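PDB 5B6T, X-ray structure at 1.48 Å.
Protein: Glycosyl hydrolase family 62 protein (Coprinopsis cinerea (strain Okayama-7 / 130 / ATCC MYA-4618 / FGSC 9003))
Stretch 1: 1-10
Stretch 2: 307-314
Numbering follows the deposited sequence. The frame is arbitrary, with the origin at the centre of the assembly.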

# COMPACT_ATOMS: atom_id res chain seq x y z
N LEU A 1 -5.25 -10.54 17.44
CA LEU A 1 -4.90 -10.90 16.00
C LEU A 1 -4.46 -12.36 15.88
O LEU A 1 -3.52 -12.79 16.55
CB LEU A 1 -3.80 -9.96 15.47
CG LEU A 1 -3.59 -9.89 13.96
CD1 LEU A 1 -4.79 -9.25 13.27
CD2 LEU A 1 -2.30 -9.15 13.62
N PRO A 2 -5.13 -13.15 15.03
CA PRO A 2 -4.77 -14.57 14.88
C PRO A 2 -3.49 -14.79 14.10
O PRO A 2 -2.95 -13.85 13.50
CB PRO A 2 -5.98 -15.16 14.14
CG PRO A 2 -6.52 -14.01 13.36
CD PRO A 2 -6.28 -12.77 14.19
N SER A 3 -3.01 -16.03 14.10
CA SER A 3 -1.76 -16.37 13.44
C SER A 3 -2.02 -17.12 12.14
O SER A 3 -1.10 -17.59 11.48
CB SER A 3 -0.88 -17.21 14.40
OG SER A 3 -1.52 -18.44 14.69
N SER A 4 -3.28 -17.24 11.77
CA SER A 4 -3.67 -17.72 10.45
C SER A 4 -4.88 -16.89 10.03
O SER A 4 -5.54 -16.28 10.86
CB SER A 4 -4.00 -19.22 10.42
OG SER A 4 -5.15 -19.49 11.19
N PHE A 5 -5.12 -16.85 8.71
CA PHE A 5 -6.17 -16.01 8.14
C PHE A 5 -7.00 -16.73 7.12
O PHE A 5 -6.53 -17.58 6.39
CB PHE A 5 -5.53 -14.76 7.51
CG PHE A 5 -4.82 -13.93 8.50
CD1 PHE A 5 -5.51 -12.96 9.22
CD2 PHE A 5 -3.50 -14.21 8.85
CE1 PHE A 5 -4.85 -12.24 10.21
CE2 PHE A 5 -2.87 -13.50 9.84
CZ PHE A 5 -3.55 -12.51 10.51
N ARG A 6 -8.28 -16.38 7.09
CA ARG A 6 -9.18 -16.76 6.02
C ARG A 6 -10.00 -15.56 5.60
O ARG A 6 -10.37 -14.72 6.43
CB ARG A 6 -10.09 -17.92 6.44
CG ARG A 6 -9.27 -19.21 6.44
CD ARG A 6 -10.12 -20.46 6.46
NE ARG A 6 -11.13 -20.44 5.42
CZ ARG A 6 -10.96 -20.70 4.12
NH1 ARG A 6 -9.79 -21.03 3.60
NH2 ARG A 6 -12.03 -20.63 3.34
N TRP A 7 -10.29 -15.49 4.31
CA TRP A 7 -10.95 -14.31 3.73
C TRP A 7 -12.06 -14.71 2.78
O TRP A 7 -12.04 -15.80 2.17
CB TRP A 7 -9.97 -13.46 2.89
CG TRP A 7 -8.69 -13.12 3.56
CD1 TRP A 7 -7.54 -13.83 3.51
CD2 TRP A 7 -8.43 -11.97 4.39
NE1 TRP A 7 -6.57 -13.20 4.24
CE2 TRP A 7 -7.09 -12.06 4.79
CE3 TRP A 7 -9.20 -10.89 4.83
CZ2 TRP A 7 -6.49 -11.10 5.63
CZ3 TRP A 7 -8.61 -9.93 5.63
CH2 TRP A 7 -7.26 -10.04 6.03
N SER A 8 -12.98 -13.77 2.58
CA SER A 8 -13.96 -13.80 1.51
C SER A 8 -13.75 -12.55 0.65
O SER A 8 -13.75 -11.43 1.17
CB SER A 8 -15.39 -13.81 2.06
OG SER A 8 -16.32 -13.74 0.99
N SER A 9 -13.58 -12.76 -0.65
CA SER A 9 -13.34 -11.68 -1.58
C SER A 9 -14.58 -11.28 -2.33
O SER A 9 -15.35 -12.13 -2.80
CB SER A 9 -12.27 -12.05 -2.61
OG SER A 9 -12.01 -10.93 -3.48
N SER A 10 -14.74 -9.97 -2.48
CA SER A 10 -15.65 -9.40 -3.47
C SER A 10 -15.20 -9.73 -4.87
O SER A 10 -14.10 -10.22 -5.09
CB SER A 10 -15.67 -7.88 -3.32
OG SER A 10 -14.46 -7.31 -3.81
N GLY A 307 -10.30 -5.13 -5.52
CA GLY A 307 -11.32 -5.86 -4.76
C GLY A 307 -11.11 -5.75 -3.27
O GLY A 307 -10.14 -5.11 -2.80
N LEU A 308 -12.03 -6.35 -2.51
CA LEU A 308 -12.00 -6.22 -1.06
C LEU A 308 -12.13 -7.58 -0.42
O LEU A 308 -13.10 -8.29 -0.70
CB LEU A 308 -13.16 -5.36 -0.60
CG LEU A 308 -13.17 -4.97 0.88
CD1 LEU A 308 -11.98 -4.10 1.24
CD2 LEU A 308 -14.46 -4.25 1.25
N LEU A 309 -11.15 -7.93 0.41
CA LEU A 309 -11.20 -9.13 1.23
C LEU A 309 -11.82 -8.79 2.57
O LEU A 309 -11.45 -7.81 3.16
CB LEU A 309 -9.79 -9.66 1.49
CG LEU A 309 -8.88 -9.98 0.32
CD1 LEU A 309 -7.58 -10.58 0.82
CD2 LEU A 309 -9.54 -10.93 -0.66
N THR A 310 -12.75 -9.63 3.03
CA THR A 310 -13.32 -9.53 4.36
C THR A 310 -12.93 -10.77 5.16
O THR A 310 -13.11 -11.89 4.70
CB THR A 310 -14.85 -9.41 4.27
OG1 THR A 310 -15.20 -8.22 3.55
CG2 THR A 310 -15.47 -9.35 5.62
N GLN A 311 -12.34 -10.58 6.33
CA GLN A 311 -11.86 -11.71 7.10
C GLN A 311 -13.05 -12.57 7.58
O GLN A 311 -14.04 -12.02 8.09
CB GLN A 311 -11.07 -11.23 8.31
CG GLN A 311 -10.52 -12.32 9.19
CD GLN A 311 -9.81 -11.78 10.40
OE1 GLN A 311 -10.07 -10.67 10.85
NE2 GLN A 311 -8.92 -12.59 10.99
N THR A 312 -12.92 -13.89 7.41
CA THR A 312 -13.94 -14.84 7.85
C THR A 312 -13.55 -15.62 9.10
O THR A 312 -14.40 -16.35 9.63
CB THR A 312 -14.31 -15.83 6.72
OG1 THR A 312 -13.15 -16.57 6.35
CG2 THR A 312 -14.84 -15.08 5.53
N ASN A 313 -12.31 -15.50 9.58
CA ASN A 313 -11.93 -16.09 10.87
C ASN A 313 -11.64 -15.01 11.89
O ASN A 313 -10.69 -15.11 12.67
CB ASN A 313 -10.73 -17.03 10.73
CG ASN A 313 -9.41 -16.30 10.52
OD1 ASN A 313 -9.35 -15.28 9.79
ND2 ASN A 313 -8.35 -16.84 11.11
N SER A 314 -12.45 -13.95 11.87
CA SER A 314 -12.24 -12.81 12.76
C SER A 314 -12.33 -13.16 14.25
O SER A 314 -13.20 -13.91 14.65
CB SER A 314 -13.29 -11.75 12.48
OG SER A 314 -13.17 -10.67 13.37
O HOH W 1 -13.18 -17.79 3.95

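The N-terminal segment pairs with a strand nearly 300 residues later in the chain, and the two run antiparallel, with an angle of 150° between their directions. Ser8 and Thr310 form the central hydrogen-bonded pair: Ser8 N donates to Thr310 O and Thr310 N to Ser8 O, both at 2.8 Å. The non-hydrogen-bonded pairs Trp7–Gln311 and Ser9–Leu309 lie before and after it, where the CA atoms come closer and CA-H···O contacts supplement the ladder, as from Trp7 CA to Thr310 O (3.4 Å). The pattern continues through Thr312 N to Arg6 O (2.9 Å) and Ser10 N to Leu308 O (2.9 Å).

At each end a side chain takes over a role that a backbone group would play in a regular ladder. Ser10, in the p rotamer (chi1 72°), places OG where it accepts from Leu308 N at 2.9 Å, so the hydroxyl rather than the carbonyl completes this pair. At the other end, Asn313 (chi1 74°, p) presents both ends of its amide to the first stretch. Its OD1 accepts from Arg6 N at 3.1 Å while its ND2 donates to Ser4 O at 2.9 Å, two bonds that read the donor and acceptor of the extended backbone around Phe5. Gln311 NE2 also donates to Asn313 OD1 (3.0 Å), which helps hold the amide in this orientation. The nearly fully extended Gln311 side chain (t, t) carries NE2 to this point, beside Pro2 CG at 3.7 Å and Phe5 CD1 at 3.9 Å.

Trp7, Ser9, Leu309 and Gln311 project from the same face of the sheet. The m rotamer of Trp7 (chi1 -50°), with chi2 at 91°, brings the indole against Leu309 and Gln311. Leu309, itself m, t, sets CD1 over one face of the ring, 4.0 Å from the centroid of the five-membered ring and 15° off its normal, a CH-pi contact; Leu309 CB also packs at 3.6 Å from Trp7 CE3. The other branch of Leu309 reaches Ser9, with CD2 at 3.5 Å from Ser9 CB. Ser9 adopts t, and its OG donates to Ser10 O at 2.7 Å.

Ser8 and Thr310 occupy the opposite face. Nearby, Thr312 is p: its CG2 packs 3.7 Å from Ser8 CB, while its OG1 lies 2.7 Å from a water that donates to Trp7 O at 2.9 Å, thereby bridging the stretches. The Arg6 side chain leaves CB 3.3 Å from Thr312 OG1, but its end leads away.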